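Local coordinates for protein putative aminotransferase (Actinomadura melliaura, PDB 4ZWV) that is a putative sugar aminotransferase, probably using pyridoxal 5'-phosphate to transfer an amino group in the making of the aminopentose of the indolocarbazole AT2433, at residues 67-71 with 123-127; 75-79 with 115-120; 82-87 with 127-131. All coordinates share one frame; numbering follows the deposited sequence.

How the contacts relate
Contacts 1 and 3 both use strand 123-129; contact 2 sets the neighbouring strand 76-79 against the end of helix 112-118. The first half of strand 123-129 meets residues 67-71 in contact 1, and its far end meets residues 82-87 in contact 3; the two share Ile127, and their centres lie about 17 Å apart. The centre of contact 2 is about 11 Å from that of contact 1 and about 15 Å from that of contact 3. Contacts 1 and 2 lie away from the cofactor site. Contact 3 reaches it: the side chain of Trp131 comes within about 3 Å of that of His164, a residue seen to bind pyridoxal 5'-phosphate, which is not bound to this chain in the model.

Contact 1: residues 67-71 with 123-127; sequences LLDAP and TRAII
Arg124 leaves the strand and grips the backbone of Ala70 and Pro71 with its guanidinium group. CG stands anti to the backbone N (chi1 176°), and the chain stays extended as far as NE, which carries the charged end across to the loop. CB makes no close approach; CG passes loosely by Leu68 CD1, at 4.4 Å. Farther out, Ala70 CB sits over one face of the guanidinium, offset toward its rim and 3.5 Å from NH2. At the tip the work divides. NH1 donates to Ala70 O at 3.2 Å, approaching from above the carbonyl plane, and also to a water (3.0 Å) that is bound in turn to Leu68 O. NH2 gives only weak bonds across the contact, the shorter to Pro71 O at 3.0 Å; its stronger partner is Arg74 O. A methionine in place of Arg124 would probably leave the carbonyls of Ala70 and Pro71 without these donors and the loop less firmly fixed to the strand. Beside this polar grip, Leu68 CD1 packs on Ala125 CB at 3.5 Å. The contact thus pins the loop following helix 57-66 to strand 123-129, which is paired with strand 76-79 on one side and strand 157-161 on the other.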
# COMPACT_ATOMS: atom_id res chain seq x y z
N LEU A 67 9.02 12.65 1.80
CA LEU A 67 9.10 14.02 1.30
C LEU A 67 10.06 14.91 2.10
O LEU A 67 10.40 16.02 1.67
CB LEU A 67 7.70 14.65 1.28
CG LEU A 67 6.75 14.05 0.23
CD1 LEU A 67 5.33 14.51 0.48
CD2 LEU A 67 7.19 14.45 -1.17
N LEU A 68 10.52 14.42 3.24
CA LEU A 68 11.39 15.23 4.10
C LEU A 68 12.75 15.43 3.49
O LEU A 68 13.30 14.53 2.88
CB LEU A 68 11.53 14.60 5.48
CG LEU A 68 10.21 14.51 6.23
CD1 LEU A 68 10.47 13.96 7.62
CD2 LEU A 68 9.54 15.88 6.30
N ASP A 69 13.26 16.65 3.66
CA ASP A 69 14.61 17.00 3.24
C ASP A 69 15.49 17.17 4.47
O ASP A 69 15.45 18.19 5.15
CB ASP A 69 14.58 18.29 2.41
CG ASP A 69 15.97 18.77 2.03
OD1 ASP A 69 16.89 17.93 1.93
OD2 ASP A 69 16.14 19.99 1.83
N ALA A 70 16.27 16.13 4.76
CA ALA A 70 17.20 16.18 5.88
C ALA A 70 18.33 15.18 5.63
O ALA A 70 18.10 14.15 4.99
CB ALA A 70 16.47 15.87 7.19
N PRO A 71 19.54 15.50 6.12
CA PRO A 71 20.69 14.61 5.95
C PRO A 71 20.49 13.28 6.66
O PRO A 71 19.74 13.21 7.64
CB PRO A 71 21.85 15.41 6.56
CG PRO A 71 21.20 16.28 7.57
CD PRO A 71 19.88 16.67 6.96
N THR A 123 17.58 15.00 15.39
CA THR A 123 16.14 14.99 15.12
C THR A 123 15.81 15.35 13.69
O THR A 123 16.12 16.44 13.20
CB THR A 123 15.40 15.96 16.04
OG1 THR A 123 15.65 15.60 17.40
CG2 THR A 123 13.91 15.87 15.78
N ARG A 124 15.17 14.41 13.01
CA ARG A 124 14.76 14.59 11.65
C ARG A 124 13.34 15.16 11.54
O ARG A 124 13.06 16.07 10.75
CB ARG A 124 14.82 13.21 10.97
CG ARG A 124 14.34 13.15 9.58
CD ARG A 124 14.58 11.76 8.99
NE ARG A 124 14.58 11.87 7.54
CZ ARG A 124 15.64 12.21 6.83
NH1 ARG A 124 15.54 12.33 5.52
NH2 ARG A 124 16.81 12.44 7.43
N ALA A 125 12.46 14.66 12.39
CA ALA A 125 11.04 14.98 12.32
C ALA A 125 10.36 14.56 13.60
O ALA A 125 10.93 13.83 14.41
CB ALA A 125 10.37 14.28 11.12
N ILE A 126 9.13 15.04 13.76
CA ILE A 126 8.29 14.69 14.89
C ILE A 126 6.95 14.27 14.33
O ILE A 126 6.41 14.98 13.50
CB ILE A 126 8.10 15.89 15.84
CG1 ILE A 126 9.46 16.39 16.34
CG2 ILE A 126 7.17 15.52 17.00
CD1 ILE A 126 9.42 17.86 16.75
N ILE A 127 6.45 13.09 14.71
CA ILE A 127 5.08 12.73 14.34
C ILE A 127 4.21 12.94 15.56
O ILE A 127 4.49 12.39 16.63
CB ILE A 127 4.96 11.27 13.84
CG1 ILE A 127 5.87 11.07 12.61
CG2 ILE A 127 3.52 10.96 13.49
CD1 ILE A 127 5.75 9.67 11.97
O HOH W 1 13.42 11.92 3.45
O HOH W 2 16.08 13.98 2.80

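Contact 2: residues 75-79 with 115-120; sequences DEVLS and LERKIS
Strand 76-79 passes the last turn of helix 112-118 and the residues leaving it, with Leu78 CA 7.5 Å from Leu115 CA and Glu76 facing Ser120. It forms part of a beta-alpha-beta crossover: helix 112-118 links the parallel strands 97-100 and 123-129, and strand 76-79 lies between them in the sheet that the helix packs on. Leu78 carries the apolar part. Its CD1 meets Leu115 CD1 and Ile119 CG1, both at 3.7 Å, the isoleucine crossing at about a right angle. The other methyl, CD2, rests 3.9 Å from Lys118 CB, while the rest of the lysine leads away to a salt bridge with Asp114. Leu115 and Ile119 also touch side chains of helix 138-152 (Leu141, and Ile144 with Ala148). Toward the start of the strand the contact turns polar. Glu76, modelled in two conformers, reaches out extended in the one described here, and its OE2 accepts from Thr123 OG1 and from Ser120 OG, the latter at 3.0 Å, on the syn side and 34° out of the carboxylate plane. A water donates to Glu76 OE1 at 2.8 Å and to Lys118 O at 2.6 Å, bridging the carboxylate to the end of the helix.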
# COMPACT_ATOMS: atom_id res chain seq x y z
N ASP A 75 18.81 11.07 11.95
CA ASP A 75 18.17 9.78 11.78
C ASP A 75 17.04 9.52 12.77
O ASP A 75 16.43 8.45 12.74
CB ASP A 75 19.21 8.66 11.90
CG ASP A 75 19.83 8.57 13.29
OD1 ASP A 75 19.84 9.57 14.03
OD2 ASP A 75 20.36 7.49 13.64
N GLU A 76 16.74 10.51 13.59
CA GLU A 76 15.80 10.35 14.68
C GLU A 76 14.43 10.93 14.36
O GLU A 76 14.31 12.08 13.95
CB GLU A 76 16.38 11.01 15.93
CG GLU A 76 15.45 11.16 17.10
CD GLU A 76 16.12 11.90 18.23
OE1 GLU A 76 16.51 11.25 19.22
OE2 GLU A 76 16.29 13.14 18.13
N VAL A 77 13.38 10.13 14.55
CA VAL A 77 12.03 10.67 14.50
C VAL A 77 11.44 10.52 15.89
O VAL A 77 11.46 9.43 16.45
CB VAL A 77 11.14 9.95 13.47
CG1 VAL A 77 9.73 10.56 13.48
CG2 VAL A 77 11.76 10.05 12.08
N LEU A 78 10.93 11.61 16.43
CA LEU A 78 10.32 11.61 17.76
C LEU A 78 8.85 11.25 17.65
O LEU A 78 8.13 11.82 16.84
CB LEU A 78 10.51 12.98 18.42
CG LEU A 78 11.96 13.31 18.75
CD1 LEU A 78 12.20 14.81 18.95
CD2 LEU A 78 12.32 12.57 20.00
N SER A 79 8.40 10.30 18.46
CA SER A 79 7.04 9.79 18.37
C SER A 79 6.68 9.20 19.72
O SER A 79 7.56 8.77 20.47
CB SER A 79 6.95 8.74 17.26
OG SER A 79 5.61 8.33 17.05
N LEU A 115 8.89 16.22 24.81
CA LEU A 115 9.28 16.46 23.43
C LEU A 115 10.41 17.48 23.34
O LEU A 115 11.44 17.22 22.72
CB LEU A 115 8.10 16.94 22.60
CG LEU A 115 8.51 17.38 21.19
CD1 LEU A 115 9.03 16.20 20.37
CD2 LEU A 115 7.35 18.06 20.49
N GLU A 116 10.23 18.62 24.00
CA GLU A 116 11.22 19.67 23.88
C GLU A 116 12.58 19.22 24.44
O GLU A 116 13.63 19.53 23.87
CB GLU A 116 10.76 20.95 24.57
CG GLU A 116 11.78 22.07 24.39
CD GLU A 116 11.22 23.47 24.53
OE1 GLU A 116 10.12 23.63 25.12
OE2 GLU A 116 11.89 24.41 24.06
N ARG A 117 12.56 18.44 25.52
CA ARG A 117 13.80 17.92 26.10
C ARG A 117 14.52 16.94 25.17
O ARG A 117 15.74 16.76 25.27
CB ARG A 117 13.53 17.24 27.44
CG ARG A 117 13.15 18.19 28.56
CD ARG A 117 13.15 17.47 29.90
NE ARG A 117 12.24 16.33 29.93
CZ ARG A 117 11.01 16.36 30.44
NH1 ARG A 117 10.53 17.47 31.00
NH2 ARG A 117 10.27 15.26 30.42
N LYS A 118 13.77 16.30 24.27
CA LYS A 118 14.36 15.22 23.47
C LYS A 118 14.75 15.62 22.05
O LYS A 118 15.38 14.84 21.34
CB LYS A 118 13.41 14.03 23.45
CG LYS A 118 13.43 13.28 24.78
CD LYS A 118 12.36 12.22 24.86
CE LYS A 118 12.59 11.34 26.08
NZ LYS A 118 11.43 10.44 26.35
N ILE A 119 14.38 16.82 21.63
CA ILE A 119 14.86 17.32 20.34
C ILE A 119 16.38 17.46 20.43
O ILE A 119 16.92 17.97 21.42
CB ILE A 119 14.21 18.65 19.98
CG1 ILE A 119 12.73 18.44 19.69
CG2 ILE A 119 14.90 19.30 18.77
CD1 ILE A 119 11.95 19.72 19.51
N SER A 120 17.08 16.95 19.42
CA SER A 120 18.53 16.86 19.47
C SER A 120 19.10 17.16 18.08
O SER A 120 18.34 17.30 17.12
CB SER A 120 18.97 15.46 19.93
OG SER A 120 18.84 14.52 18.89
O HOH W 3 16.70 12.61 21.66

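Contact 3: residues 82-87 with 127-131; sequences LTFEAT and IVVHW
Thr83 and Leu82 lie across one face of the Trp131 indole, and CH-pi contacts hold the two segments together there. Thr83 CA stands over the six-membered ring, 3.8 Å from its centroid. Leu82 CG meets the five-membered ring off-centre, 4.2 Å from that centroid, with CD2 near Trp131 CD1. Between them the carbonyl Leu82 O sits 3.6 Å above the indole plane, so backbone as well as side chain lines this face. The ring reaches them because Trp131 CG lies anti to its backbone N (chi1 -178°), which brings one face of the indole against residues 82-83.

Aliphatic packing takes over toward the strand. Thr87 CG2 slides past Ile127 CG2 at 3.6 Å and meets Val129 CG2 nearly tip to tip at 3.7 Å. These residues place the start of helix 85-93 against the C-terminal end of strand 123-129, in the large, mostly parallel sheet of a fold type I aminotransferase, where the cofactor site lies at such strand ends.

The polar bonds run beside the contact. Thr83, which has two conformers, donates from OG1 to Thr87 OG1 at 2.9 Å in the one described, and Thr87 OG1 is also hydrogen-bonded to Asp161. Thr87 O is buried with no partner in the model, the Ile127 CD1 methyl lying 3.9 Å from it.

Aromatic contacts lead outward. The Trp131 ring meets that of the cofactor-binding residue His164, with planes at about 35°. Phe84, whose side chain is about 5 Å from that of Thr58, another residue that binds the cofactor, packs edge-to-face with Tyr217 of the second subunit.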
# COMPACT_ATOMS: atom_id res chain seq x y z
N LEU A 82 2.01 5.53 22.40
CA LEU A 82 0.58 5.38 22.60
C LEU A 82 -0.12 5.79 21.31
O LEU A 82 -0.67 6.89 21.18
CB LEU A 82 0.10 6.21 23.80
CG LEU A 82 -1.37 5.96 24.16
CD1 LEU A 82 -1.57 4.51 24.59
CD2 LEU A 82 -1.82 6.90 25.26
N THR A 83 -0.09 4.88 20.35
CA THR A 83 -0.74 5.10 19.07
C THR A 83 -0.89 3.75 18.38
O THR A 83 -0.45 2.72 18.91
CB THR A 83 0.05 6.07 18.17
OG1 THR A 83 -0.66 6.30 16.95
CG2 THR A 83 1.43 5.53 17.87
N PHE A 84 -1.54 3.76 17.22
CA PHE A 84 -1.65 2.55 16.43
C PHE A 84 -0.28 2.29 15.81
O PHE A 84 0.46 3.22 15.52
CB PHE A 84 -2.73 2.68 15.35
CG PHE A 84 -2.89 1.45 14.51
CD1 PHE A 84 -3.26 0.25 15.09
CD2 PHE A 84 -2.69 1.49 13.13
CE1 PHE A 84 -3.42 -0.90 14.33
CE2 PHE A 84 -2.84 0.35 12.36
CZ PHE A 84 -3.21 -0.85 12.96
N GLU A 85 0.05 1.01 15.62
CA GLU A 85 1.40 0.63 15.21
C GLU A 85 1.85 1.28 13.90
O GLU A 85 3.04 1.54 13.72
CB GLU A 85 1.51 -0.89 15.09
CG GLU A 85 1.70 -1.63 16.42
CD GLU A 85 0.40 -1.85 17.19
OE1 GLU A 85 -0.68 -1.39 16.75
OE2 GLU A 85 0.46 -2.53 18.24
N ALA A 86 0.91 1.56 13.01
CA ALA A 86 1.24 2.18 11.72
C ALA A 86 2.08 3.45 11.87
O ALA A 86 3.00 3.67 11.09
CB ALA A 86 -0.03 2.51 10.96
N THR A 87 1.76 4.27 12.87
CA THR A 87 2.46 5.53 13.09
C THR A 87 3.96 5.29 13.20
O THR A 87 4.78 5.97 12.58
CB THR A 87 1.99 6.21 14.38
OG1 THR A 87 0.56 6.35 14.34
CG2 THR A 87 2.64 7.58 14.53
N ILE A 127 6.45 13.09 14.71
CA ILE A 127 5.08 12.73 14.34
C ILE A 127 4.21 12.94 15.56
O ILE A 127 4.49 12.39 16.63
CB ILE A 127 4.96 11.27 13.84
CG1 ILE A 127 5.87 11.07 12.61
CG2 ILE A 127 3.52 10.96 13.49
CD1 ILE A 127 5.75 9.67 11.97
N VAL A 128 3.18 13.77 15.43
CA VAL A 128 2.28 13.99 16.56
C VAL A 128 0.93 13.37 16.22
O VAL A 128 0.44 13.50 15.09
CB VAL A 128 2.12 15.48 16.92
CG1 VAL A 128 3.48 16.08 17.32
CG2 VAL A 128 1.50 16.28 15.79
N VAL A 129 0.37 12.65 17.17
CA VAL A 129 -0.88 11.92 16.95
C VAL A 129 -2.01 12.56 17.73
O VAL A 129 -1.93 12.69 18.96
CB VAL A 129 -0.74 10.43 17.34
CG1 VAL A 129 -2.05 9.70 17.05
CG2 VAL A 129 0.39 9.79 16.55
N HIS A 130 -3.07 12.95 17.03
CA HIS A 130 -4.27 13.48 17.68
C HIS A 130 -5.08 12.29 18.18
O HIS A 130 -6.12 11.92 17.63
CB HIS A 130 -5.07 14.35 16.71
CG HIS A 130 -4.28 15.47 16.10
ND1 HIS A 130 -3.79 16.53 16.84
CD2 HIS A 130 -3.91 15.70 14.82
CE1 HIS A 130 -3.16 17.37 16.04
NE2 HIS A 130 -3.21 16.88 14.80
N TRP A 131 -4.57 11.69 19.26
CA TRP A 131 -4.97 10.36 19.70
C TRP A 131 -6.42 10.32 20.17
O TRP A 131 -6.85 11.15 20.97
CB TRP A 131 -4.02 9.90 20.80
CG TRP A 131 -4.27 8.52 21.33
CD1 TRP A 131 -4.57 8.19 22.63
CD2 TRP A 131 -4.22 7.30 20.60
NE1 TRP A 131 -4.71 6.82 22.74
CE2 TRP A 131 -4.51 6.26 21.50
CE3 TRP A 131 -3.98 6.99 19.26
CZ2 TRP A 131 -4.55 4.92 21.11
CZ3 TRP A 131 -4.02 5.65 18.87
CH2 TRP A 131 -4.30 4.64 19.79